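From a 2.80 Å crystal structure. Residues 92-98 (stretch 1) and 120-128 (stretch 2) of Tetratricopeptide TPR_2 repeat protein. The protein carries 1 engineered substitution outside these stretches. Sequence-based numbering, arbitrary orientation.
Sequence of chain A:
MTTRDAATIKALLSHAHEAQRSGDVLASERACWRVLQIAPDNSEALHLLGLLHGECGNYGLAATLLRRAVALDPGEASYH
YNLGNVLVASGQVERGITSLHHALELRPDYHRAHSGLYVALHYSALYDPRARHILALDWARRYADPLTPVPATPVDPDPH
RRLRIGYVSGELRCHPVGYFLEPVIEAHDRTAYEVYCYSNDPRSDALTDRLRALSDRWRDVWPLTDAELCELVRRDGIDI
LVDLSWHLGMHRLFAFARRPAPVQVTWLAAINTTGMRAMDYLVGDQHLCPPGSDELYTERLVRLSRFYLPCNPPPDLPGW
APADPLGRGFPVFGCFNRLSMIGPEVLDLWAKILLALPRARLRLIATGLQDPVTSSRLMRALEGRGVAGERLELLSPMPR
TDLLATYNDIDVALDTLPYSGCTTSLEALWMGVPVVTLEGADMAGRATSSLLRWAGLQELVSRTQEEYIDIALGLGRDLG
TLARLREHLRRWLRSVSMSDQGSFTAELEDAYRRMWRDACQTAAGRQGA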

# COMPACT_ATOMS: atom_id res chain seq x y z
N GLN A 92 12.04 11.22 2.33
CA GLN A 92 13.42 11.38 1.87
C GLN A 92 13.80 10.14 1.09
O GLN A 92 14.57 9.31 1.57
CB GLN A 92 14.36 11.60 3.07
CG GLN A 92 13.89 12.70 4.00
CD GLN A 92 14.81 12.91 5.18
OE1 GLN A 92 14.50 12.53 6.31
NE2 GLN A 92 15.97 13.50 4.92
N VAL A 93 13.26 10.04 -0.12
CA VAL A 93 13.31 8.80 -0.91
C VAL A 93 14.72 8.44 -1.36
O VAL A 93 15.10 7.28 -1.25
CB VAL A 93 12.31 8.84 -2.11
CG1 VAL A 93 12.47 7.62 -3.02
CG2 VAL A 93 10.88 8.90 -1.60
N GLU A 94 15.48 9.39 -1.88
CA GLU A 94 16.83 9.08 -2.38
C GLU A 94 17.81 8.70 -1.26
O GLU A 94 18.65 7.83 -1.45
CB GLU A 94 17.41 10.22 -3.22
CG GLU A 94 16.65 10.57 -4.50
CD GLU A 94 16.30 9.36 -5.37
OE1 GLU A 94 17.12 8.42 -5.51
OE2 GLU A 94 15.18 9.37 -5.95
N ARG A 95 17.69 9.34 -0.10
CA ARG A 95 18.52 9.00 1.07
C ARG A 95 18.23 7.59 1.59
O ARG A 95 19.15 6.89 2.06
CB ARG A 95 18.33 10.01 2.21
CG ARG A 95 19.12 11.30 2.07
CD ARG A 95 19.01 12.15 3.33
NE ARG A 95 19.85 13.35 3.28
CZ ARG A 95 19.57 14.47 2.60
NH1 ARG A 95 18.45 14.59 1.88
NH2 ARG A 95 20.42 15.50 2.64
N GLY A 96 16.96 7.18 1.52
CA GLY A 96 16.54 5.84 1.92
C GLY A 96 17.02 4.78 0.95
O GLY A 96 17.52 3.74 1.36
N ILE A 97 16.85 5.03 -0.35
CA ILE A 97 17.33 4.11 -1.39
C ILE A 97 18.82 3.80 -1.15
O ILE A 97 19.20 2.63 -1.12
CB ILE A 97 17.08 4.67 -2.82
CG1 ILE A 97 15.57 4.60 -3.15
CG2 ILE A 97 17.86 3.90 -3.88
CD1 ILE A 97 15.13 5.41 -4.35
N THR A 98 19.62 4.83 -0.92
CA THR A 98 21.03 4.67 -0.55
C THR A 98 21.19 3.73 0.65
O THR A 98 21.96 2.79 0.57
CB THR A 98 21.69 6.01 -0.21
OG1 THR A 98 21.44 6.93 -1.28
CG2 THR A 98 23.21 5.85 -0.03
N ALA A 120 10.63 0.88 -3.08
CA ALA A 120 11.13 2.26 -2.95
C ALA A 120 11.30 2.97 -4.28
O ALA A 120 11.02 4.17 -4.37
CB ALA A 120 12.44 2.27 -2.18
N LEU A 121 11.75 2.24 -5.30
CA LEU A 121 11.94 2.80 -6.65
C LEU A 121 10.67 3.44 -7.25
O LEU A 121 10.76 4.35 -8.06
CB LEU A 121 12.50 1.73 -7.61
CG LEU A 121 14.02 1.63 -7.79
CD1 LEU A 121 14.78 1.57 -6.48
CD2 LEU A 121 14.37 0.42 -8.65
N HIS A 122 9.50 2.97 -6.84
CA HIS A 122 8.23 3.50 -7.37
C HIS A 122 7.92 4.93 -6.90
O HIS A 122 7.17 5.65 -7.56
CB HIS A 122 7.08 2.54 -7.05
CG HIS A 122 7.25 1.19 -7.68
ND1 HIS A 122 6.81 0.91 -8.95
CD2 HIS A 122 7.85 0.07 -7.23
CE1 HIS A 122 7.12 -0.33 -9.26
NE2 HIS A 122 7.75 -0.87 -8.23
N TYR A 123 8.53 5.34 -5.78
CA TYR A 123 8.42 6.70 -5.27
C TYR A 123 9.35 7.71 -5.93
O TYR A 123 9.33 8.87 -5.55
CB TYR A 123 8.71 6.73 -3.78
CG TYR A 123 7.85 5.81 -2.97
CD1 TYR A 123 6.46 5.94 -2.97
CD2 TYR A 123 8.41 4.80 -2.20
CE1 TYR A 123 5.66 5.09 -2.22
CE2 TYR A 123 7.62 3.95 -1.45
CZ TYR A 123 6.24 4.10 -1.47
OH TYR A 123 5.46 3.25 -0.72
N SER A 124 10.17 7.28 -6.90
CA SER A 124 11.15 8.16 -7.53
C SER A 124 11.06 8.12 -9.05
O SER A 124 11.03 7.04 -9.64
CB SER A 124 12.55 7.75 -7.11
OG SER A 124 13.52 8.40 -7.90
N ALA A 125 11.06 9.30 -9.67
CA ALA A 125 10.99 9.40 -11.14
C ALA A 125 12.30 9.02 -11.82
O ALA A 125 12.32 8.81 -13.04
CB ALA A 125 10.58 10.81 -11.55
N LEU A 126 13.38 8.88 -11.05
CA LEU A 126 14.70 8.56 -11.59
C LEU A 126 14.87 7.12 -12.09
O LEU A 126 15.89 6.81 -12.69
CB LEU A 126 15.78 8.87 -10.55
CG LEU A 126 15.86 10.31 -10.03
CD1 LEU A 126 16.91 10.41 -8.92
CD2 LEU A 126 16.15 11.32 -11.15
N TYR A 127 13.89 6.24 -11.86
CA TYR A 127 13.99 4.82 -12.23
C TYR A 127 12.86 4.45 -13.18
O TYR A 127 11.69 4.38 -12.77
CB TYR A 127 13.99 3.94 -10.98
CG TYR A 127 15.03 4.38 -9.95
CD1 TYR A 127 16.35 3.93 -10.03
CD2 TYR A 127 14.68 5.24 -8.91
CE1 TYR A 127 17.30 4.33 -9.08
CE2 TYR A 127 15.62 5.65 -7.96
CZ TYR A 127 16.93 5.19 -8.05
OH TYR A 127 17.85 5.60 -7.12
N ASP A 128 13.21 4.23 -14.45
CA ASP A 128 12.24 3.91 -15.50
C ASP A 128 11.66 2.49 -15.33
O ASP A 128 12.17 1.72 -14.50
CB ASP A 128 12.87 4.14 -16.90
CG ASP A 128 14.06 3.25 -17.19
OD1 ASP A 128 14.70 2.75 -16.24
OD2 ASP A 128 14.36 3.06 -18.39

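The strongest polar link between the two stretches is a hydrogen bond from S124 to E94. S124 OG donates to E94 OE2 at 2.7 Å. The acceptor is a carboxylate oxygen, so the hydroxyl meets a charged partner at short range. A second bond runs to the other oxygen of the same carboxylate. Y127 OH donates to E94 OE1 at 3.3 Å, and this bond is weak. OE1 lies at the edge of the Y127 ring, near its plane, as expected for a partner of the phenol hydroxyl. Each carboxylate oxygen of E94 thus receives one hydroxyl from stretch 2.

The CA-to-CB bond of E94 points sideways relative to stretch 2. The end of the side chain nevertheless comes nearer. With chi1 and chi2 both m, the chain bends and brings the carboxylate to the two hydroxyls. Glutamate suits this partly exposed place, since its length allows the reach and its two oxygens can serve two donors.

S124 is buried, and its hydroxyl is used twice. Besides donating to E94, S124 OG accepts a hydrogen bond from L126 N at 3.2 Å, with an N-H...acceptor angle of 154°. This second bond lies within the type I turn from S124 to Y127. The turn places S124 and Y127 at its two ends, and both side chains start toward stretch 1. One small hydroxyl therefore joins the local fold of the turn to the helix of stretch 1.

L126 lies beside the polar group. Its CD1 is 3.6 Å from E94 OE2, a contact without a hydrogen bond. The residue is exposed and has only a modest area covered by stretch 1.

The packing is carried by V93 and I97, one helical turn apart. Both are buried and both point toward stretch 2. Their backbones are linked by the helical hydrogen bond from I97 N to V93 O at 3.0 Å. I97 has the largest area covered by the other stretch. Its CG1 lies 4.0 Å from A120 CB, and its CD1 lies 3.7 Å from Y127 CE2. The approach to the tyrosine ring is oblique. A longer contact of 4.4 Å joins I97 CD1 to L121 CD1. The L121 side chain starts away from stretch 1, but its end comes nearer. The extended end of I97, with chi2 t, suits a site bordered by several apolar groups.

V93 packs beside it. V93 CG2 is 3.8 Å from Y123 CB, and V93 CG1 is 4.1 Å from S124 CB. Y123 starts toward stretch 1, but its end leads away. Its hydroxyl is hydrogen-bonded elsewhere in the structure.

A120 meets I97 with its methyl group and V93 with its backbone carbonyl: V93 CG1 lies 4.0 Å from A120 O. The CA atoms of A120 and I97 are 6.7 Å apart, so the backbones run close here. The CA atoms of V93 and Y123 are 6.9 Å apart. In all, 327 Å² is buried between the stretches, counting both sides.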